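Local coordinates for proton-dependent oligopeptide transporter family protein (Xanthomonas campestris, PDB 6EI3) that probably carries peptides across the bacterial membrane coupled to proton movement, as a member of the POT family within the major facilitator superfamily, at residues F54-V58 and L107-A111; F82-Y86 and F112-I117. All blocks are in the same frame, centred on the assembly; numbering follows the deposited sequence.

In the fold
Helix 100-117 serves both contacts, and it meets a different neighbour in each. In contact 1 its residues 107-111 face helix 40-60; in contact 2 the next turn and a half, residues 112-117, lies against helix 62-95. Along the chain the order is 54-58, 82-86, 107-111, 112-117, so the two pairings interleave. Their centres are about 9 Å apart and they touch directly: I110 CG2 lies 3.8 Å from Y86 CE1, and L109 O lies 3.7 Å from I85 CG2. Three consecutive long helices are thereby joined into one bundle, as expected for transmembrane helices of a major facilitator superfamily transporter, with monoacylglycerol chains lying against its sides.

Contact 1: residues F54-V58 and L107-A111; sequences FMIGV and LGLIA. With 78M ((2S)-2,3-dihydroxypropyl(7Z)-pentadec-7-enoate), chain G; 78M ((2S)-2,3-dihydroxypropyl(7Z)-pentadec-7-enoate), chain R.
This is a buried helix-helix contact whose touching side chains are all apolar, between helices 40-60 and 100-117 of a major facilitator superfamily transporter, the two running roughly parallel. Segments 54-58 and 107-111 are both regular α-helix, with V58 N to F54 O at 3.0 Å and A111 N to L107 O at 2.9 Å. Their axes approach to 8.8 Å at 31° between N-to-C directions and come together toward the C-terminal ends, where the CA atoms of V58 and A111 are 4.5 Å apart. F54 fills the wider end. With chi1 near 172° (t) and chi2 near 77°, its ring turns an edge to L107 O, 3.5 Å from F54 CD1, and to I110 CG2, 3.6 Å from F54 CE1. F54 CD1 is also 4.0 Å from A111 CB. One turn on, G57 O stands 3.8 Å from A111 O, and V58 CG2 lies 4.2 Å from A111 CB. A CB on G57 would come 3.0 Å from A111 CB, so the bare glycine permits this approach. Lipid borders the pair: G57 CA is 3.9 Å from C10 of 78M chain G, and G108 CA 3.4 Å from C8 of 78M chain R. On the other helix, I110 also packs on Y86. With no hydrogen bond between the segments, the 245 Å² interface rests on van der Waals contact and on the close approach that G57 permits.

Contact 2: residues F82-Y86 and F112-I117; sequences FSLIY and FGAGGI. With 78M ((2S)-2,3-dihydroxypropyl(7Z)-pentadec-7-enoate), chain B.
A glycine CA lies almost squarely over a phenylalanine ring here: G116 CA is 3.7 Å from the centroid of the F82 ring, 14° off its normal, a CH-pi contact. A CB on G116 would fall 2.1 Å from F82 CD1. The helical segments 82-86 and 112-117 cross nearly antiparallel at -155°, with axes 7.6 Å apart, and Y86 and G113 are in register, CA to CA 4.2 Å. G113 is also tight: its CA is 3.4 Å from F82 O, and a CB there would come 2.5 Å from Y86 CB. F82 (chi1 m) is a knob in the hole formed by F112, G113, G116 and I117, a glycine-lined pairing of neighbouring helices within the POT family bundle. F82 CE1 is 3.5 Å from F112 CE2, the rings inclined at 42°, while F82 CB meets I117 CG2 at 3.5 Å. I85 CD1 closes on F112 CE2 at 3.7 Å. Y86, with chi1 t, lays a ring face under A114 CB, 4.0 Å from the centroid, and its hydroxyl hydrogen-bonds E14 on helix 4-22.

Contact 1: residues F54-V58 and L107-A111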
loop_
_atom_site.group_PDB
_atom_site.type_symbol
_atom_site.label_atom_id
_atom_site.label_comp_id
_atom_site.label_asym_id
_atom_site.label_seq_id
_atom_site.Cartn_x
_atom_site.Cartn_y
_atom_site.Cartn_z
ATOM N N PHE A 54 -4.038 -2.151 10.330
ATOM C CA PHE A 54 -3.263 -3.322 9.893
ATOM C C PHE A 54 -2.488 -3.003 8.575
ATOM O O PHE A 54 -1.290 -3.265 8.494
ATOM C CB PHE A 54 -4.206 -4.531 9.687
ATOM C CG PHE A 54 -3.551 -5.730 9.056
ATOM C CD1 PHE A 54 -2.727 -6.568 9.806
ATOM C CD2 PHE A 54 -3.759 -6.031 7.717
ATOM C CE1 PHE A 54 -2.120 -7.683 9.220
ATOM C CE2 PHE A 54 -3.132 -7.130 7.123
ATOM C CZ PHE A 54 -2.317 -7.946 7.875
ATOM N N MET A 55 -3.187 -2.443 7.553
ATOM C CA MET A 55 -2.588 -2.023 6.275
ATOM C C MET A 55 -1.473 -0.980 6.511
ATOM O O MET A 55 -0.423 -1.037 5.870
ATOM C CB MET A 55 -3.659 -1.492 5.316
ATOM C CG MET A 55 -4.580 -2.604 4.756
ATOM S SD MET A 55 -3.661 -3.997 4.018
ATOM C CE MET A 55 -3.028 -3.208 2.570
ATOM N N ILE A 56 -1.692 -0.067 7.468
ATOM C CA ILE A 56 -0.689 0.934 7.844
ATOM C C ILE A 56 0.603 0.241 8.306
ATOM O O ILE A 56 1.665 0.568 7.793
ATOM C CB ILE A 56 -1.254 1.949 8.865
ATOM C CG1 ILE A 56 -2.043 3.032 8.104
ATOM C CG2 ILE A 56 -0.122 2.579 9.703
ATOM C CD1 ILE A 56 -2.958 3.864 8.903
ATOM N N GLY A 57 0.484 -0.752 9.193
ATOM C CA GLY A 57 1.628 -1.506 9.692
ATOM C C GLY A 57 2.346 -2.264 8.600
ATOM O O GLY A 57 3.580 -2.245 8.525
ATOM N N VAL A 58 1.559 -2.958 7.743
ATOM C CA VAL A 58 2.084 -3.742 6.633
ATOM C C VAL A 58 2.972 -2.893 5.708
ATOM O O VAL A 58 4.005 -3.374 5.261
ATOM C CB VAL A 58 0.954 -4.452 5.848
ATOM C CG1 VAL A 58 1.493 -5.134 4.582
ATOM C CG2 VAL A 58 0.232 -5.472 6.730
ATOM N N LEU A 107 -2.599 -9.776 14.811
ATOM C CA LEU A 107 -2.604 -8.844 13.666
ATOM C C LEU A 107 -1.376 -7.962 13.652
ATOM O O LEU A 107 -0.865 -7.691 12.579
ATOM C CB LEU A 107 -3.851 -7.953 13.636
ATOM C CG LEU A 107 -5.197 -8.619 13.405
ATOM C CD1 LEU A 107 -6.311 -7.605 13.595
ATOM C CD2 LEU A 107 -5.291 -9.228 12.023
ATOM N N GLY A 108 -0.944 -7.496 14.834
ATOM C CA GLY A 108 0.257 -6.678 14.997
ATOM C C GLY A 108 1.517 -7.412 14.545
ATOM O O GLY A 108 2.344 -6.860 13.821
ATOM N N LEU A 109 1.646 -8.681 14.941
ATOM C CA LEU A 109 2.773 -9.544 14.582
ATOM C C LEU A 109 2.781 -9.878 13.087
ATOM O O LEU A 109 3.854 -9.917 12.477
ATOM C CB LEU A 109 2.757 -10.821 15.449
ATOM C CG LEU A 109 3.002 -10.634 16.964
ATOM C CD1 LEU A 109 2.831 -11.955 17.709
ATOM C CD2 LEU A 109 4.380 -9.991 17.272
ATOM N N ILE A 110 1.581 -10.064 12.483
ATOM C CA ILE A 110 1.432 -10.310 11.040
ATOM C C ILE A 110 1.838 -9.071 10.291
ATOM O O ILE A 110 2.614 -9.187 9.360
ATOM C CB ILE A 110 -0.001 -10.779 10.645
ATOM C CG1 ILE A 110 -0.215 -12.236 11.122
ATOM C CG2 ILE A 110 -0.220 -10.690 9.103
ATOM C CD1 ILE A 110 -1.658 -12.671 11.130
ATOM N N ALA A 111 1.356 -7.872 10.721
ATOM C CA ALA A 111 1.700 -6.599 10.075
ATOM C C ALA A 111 3.226 -6.389 10.075
ATOM O O ALA A 111 3.808 -6.026 9.059
ATOM C CB ALA A 111 1.025 -5.448 10.814
HETATM O O21 78M G . -11.103 2.090 18.299
HETATM C C20 78M G . -10.315 1.224 19.107
HETATM C C18 78M G . -9.710 0.119 18.271
HETATM O O19 78M G . -10.712 -0.837 17.913
HETATM C C17 78M G . -8.560 -0.583 18.960
HETATM O O2 78M G . -7.466 -0.648 18.009
HETATM C C1 78M G . -7.342 -1.743 17.247
HETATM O O1 78M G . -8.154 -2.625 17.200
HETATM C C2 78M G . -6.080 -1.704 16.438
HETATM C C3 78M G . -5.452 -3.066 16.188
HETATM C C4 78M G . -4.744 -3.111 14.850
HETATM C C5 78M G . -3.719 -4.215 14.705
HETATM C C6 78M G . -2.703 -3.955 13.595
HETATM C C7 78M G . -1.576 -3.074 14.027
HETATM C C8 78M G . -0.541 -2.707 13.295
HETATM C C9 78M G . 0.596 -1.844 13.745
HETATM C C10 78M G . 0.473 -0.396 13.296
HETATM C C11 78M G . 1.784 0.375 13.345
HETATM C C12 78M G . 1.639 1.805 12.874
HETATM C C13 78M G . 2.934 2.539 12.595
HETATM C C15 78M G . 3.945 4.723 11.825
HETATM C C14 78M G . 2.702 3.881 11.933
HETATM O O21 78M R . 11.215 2.088 12.621
HETATM C C20 78M R . 11.423 1.624 13.949
HETATM C C18 78M R . 10.199 0.909 14.469
HETATM O O19 78M R . 9.177 1.856 14.800
HETATM C C17 78M R . 10.505 0.008 15.644
HETATM O O2 78M R . 9.264 -0.702 15.869
HETATM C C1 78M R . 9.203 -1.598 16.860
HETATM O O1 78M R . 10.163 -2.100 17.384
HETATM C C2 78M R . 7.782 -1.841 17.269
HETATM C C3 78M R . 7.251 -3.212 16.893
HETATM C C4 78M R . 6.483 -3.846 18.040
HETATM C C5 78M R . 5.513 -4.936 17.634
HETATM C C6 78M R . 4.165 -4.426 17.130
HETATM C C7 78M R . 3.178 -5.546 17.138
HETATM C C8 78M R . 1.984 -5.592 17.710
HETATM C C9 78M R . 1.227 -4.523 18.442
HETATM C C10 78M R . -0.261 -4.862 18.415
HETATM C C11 78M R . -1.106 -4.135 19.444
HETATM C C12 78M R . -2.292 -4.955 19.915
HETATM C C13 78M R . -3.121 -4.289 20.997
HETATM C C15 78M R . -5.045 -4.546 22.618
HETATM C C14 78M R . -4.031 -5.247 21.746
#

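Contact 2: residues F82-Y86 and F112-I117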
loop_
_atom_site.group_PDB
_atom_site.type_symbol
_atom_site.label_atom_id
_atom_site.label_comp_id
_atom_site.label_asym_id
_atom_site.label_seq_id
_atom_site.Cartn_x
_atom_site.Cartn_y
_atom_site.Cartn_z
ATOM N N PHE A 82 11.692 -12.250 10.466
ATOM C CA PHE A 82 10.402 -11.600 10.253
ATOM C C PHE A 82 9.345 -12.648 9.879
ATOM O O PHE A 82 8.214 -12.532 10.328
ATOM C CB PHE A 82 10.490 -10.511 9.180
ATOM C CG PHE A 82 10.880 -9.156 9.720
ATOM C CD1 PHE A 82 9.945 -8.346 10.355
ATOM C CD2 PHE A 82 12.180 -8.693 9.600
ATOM C CE1 PHE A 82 10.299 -7.083 10.838
ATOM C CE2 PHE A 82 12.534 -7.427 10.085
ATOM C CZ PHE A 82 11.592 -6.629 10.703
ATOM N N SER A 83 9.723 -13.685 9.088
ATOM C CA SER A 83 8.784 -14.748 8.693
ATOM C C SER A 83 8.324 -15.586 9.890
ATOM O O SER A 83 7.175 -16.006 9.920
ATOM C CB SER A 83 9.379 -15.639 7.607
ATOM O OG SER A 83 9.578 -14.887 6.421
ATOM N N LEU A 84 9.201 -15.813 10.871
ATOM C CA LEU A 84 8.849 -16.569 12.079
ATOM C C LEU A 84 7.896 -15.742 12.966
ATOM O O LEU A 84 6.978 -16.299 13.563
ATOM C CB LEU A 84 10.107 -16.968 12.869
ATOM C CG LEU A 84 10.980 -18.077 12.284
ATOM C CD1 LEU A 84 12.350 -18.087 12.964
ATOM C CD2 LEU A 84 10.320 -19.442 12.411
ATOM N N ILE A 85 8.118 -14.416 13.047
ATOM C CA ILE A 85 7.239 -13.503 13.792
ATOM C C ILE A 85 5.857 -13.543 13.111
ATOM O O ILE A 85 4.828 -13.651 13.775
ATOM C CB ILE A 85 7.852 -12.068 13.870
ATOM C CG1 ILE A 85 9.076 -12.057 14.850
ATOM C CG2 ILE A 85 6.802 -11.040 14.323
ATOM C CD1 ILE A 85 9.996 -10.824 14.804
ATOM N N TYR A 86 5.872 -13.511 11.769
ATOM C CA TYR A 86 4.733 -13.550 10.871
ATOM C C TYR A 86 3.902 -14.811 11.192
ATOM O O TYR A 86 2.685 -14.706 11.385
ATOM C CB TYR A 86 5.300 -13.550 9.447
ATOM C CG TYR A 86 4.423 -13.131 8.288
ATOM C CD1 TYR A 86 3.030 -13.209 8.370
ATOM C CD2 TYR A 86 4.982 -12.782 7.064
ATOM C CE1 TYR A 86 2.226 -12.939 7.263
ATOM C CE2 TYR A 86 4.193 -12.548 5.945
ATOM C CZ TYR A 86 2.812 -12.604 6.053
ATOM O OH TYR A 86 2.058 -12.332 4.942
ATOM N N PHE A 112 3.852 -6.630 11.225
ATOM C CA PHE A 112 5.290 -6.500 11.432
ATOM C C PHE A 112 6.075 -7.468 10.562
ATOM O O PHE A 112 7.043 -7.054 9.912
ATOM C CB PHE A 112 5.614 -6.740 12.918
ATOM C CG PHE A 112 7.036 -6.461 13.354
ATOM C CD1 PHE A 112 7.480 -5.158 13.535
ATOM C CD2 PHE A 112 7.895 -7.502 13.684
ATOM C CE1 PHE A 112 8.771 -4.901 14.001
ATOM C CE2 PHE A 112 9.179 -7.242 14.178
ATOM C CZ PHE A 112 9.613 -5.944 14.317
ATOM N N GLY A 113 5.657 -8.737 10.558
ATOM C CA GLY A 113 6.326 -9.766 9.773
ATOM C C GLY A 113 6.225 -9.540 8.277
ATOM O O GLY A 113 7.236 -9.600 7.570
ATOM N N ALA A 114 4.985 -9.299 7.788
ATOM C CA ALA A 114 4.684 -9.080 6.375
ATOM C C ALA A 114 5.331 -7.794 5.895
ATOM O O ALA A 114 5.838 -7.748 4.780
ATOM C CB ALA A 114 3.177 -9.023 6.148
ATOM N N GLY A 115 5.330 -6.774 6.747
ATOM C CA GLY A 115 5.952 -5.509 6.404
ATOM C C GLY A 115 7.464 -5.612 6.306
ATOM O O GLY A 115 8.058 -5.090 5.359
ATOM N N GLY A 116 8.082 -6.286 7.268
ATOM C CA GLY A 116 9.539 -6.419 7.304
ATOM C C GLY A 116 10.173 -7.148 6.128
ATOM O O GLY A 116 11.249 -6.752 5.674
ATOM N N ILE A 117 9.516 -8.210 5.616
ATOM C CA ILE A 117 10.057 -9.008 4.490
ATOM C C ILE A 117 9.806 -8.364 3.119
ATOM O O ILE A 117 10.476 -8.703 2.150
ATOM C CB ILE A 117 9.505 -10.458 4.491
ATOM C CG1 ILE A 117 7.971 -10.469 4.208
ATOM C CG2 ILE A 117 9.872 -11.184 5.793
ATOM C CD1 ILE A 117 7.352 -11.843 3.865
HETATM O O21 78M B . 20.278 -16.827 9.406
HETATM C C20 78M B . 20.549 -16.834 10.800
HETATM C C18 78M B . 19.303 -17.154 11.593
HETATM O O19 78M B . 19.498 -16.789 12.964
HETATM C C17 78M B . 18.922 -18.611 11.497
HETATM O O2 78M B . 17.627 -18.719 12.134
HETATM C C1 78M B . 16.972 -19.881 12.016
HETATM O O1 78M B . 17.350 -20.799 11.335
HETATM C C2 78M B . 15.726 -19.885 12.859
HETATM C C3 78M B . 14.809 -21.093 12.666
HETATM C C4 78M B . 14.068 -21.095 11.334
HETATM C C5 78M B . 13.010 -22.177 11.216
HETATM C C6 78M B . 12.523 -22.414 9.790
HETATM C C7 78M B . 11.233 -23.178 9.707
HETATM C C8 78M B . 11.047 -24.494 9.711
HETATM C C9 78M B . 12.076 -25.588 9.820
HETATM C C10 78M B . 11.467 -26.993 9.719
HETATM C C11 78M B . 11.170 -27.449 8.295
HETATM C C12 78M B . 10.149 -28.573 8.188
HETATM C C13 78M B . 10.006 -29.152 6.782
HETATM C C15 78M B . 7.515 -29.227 6.170
HETATM C C14 78M B . 8.765 -30.013 6.558
#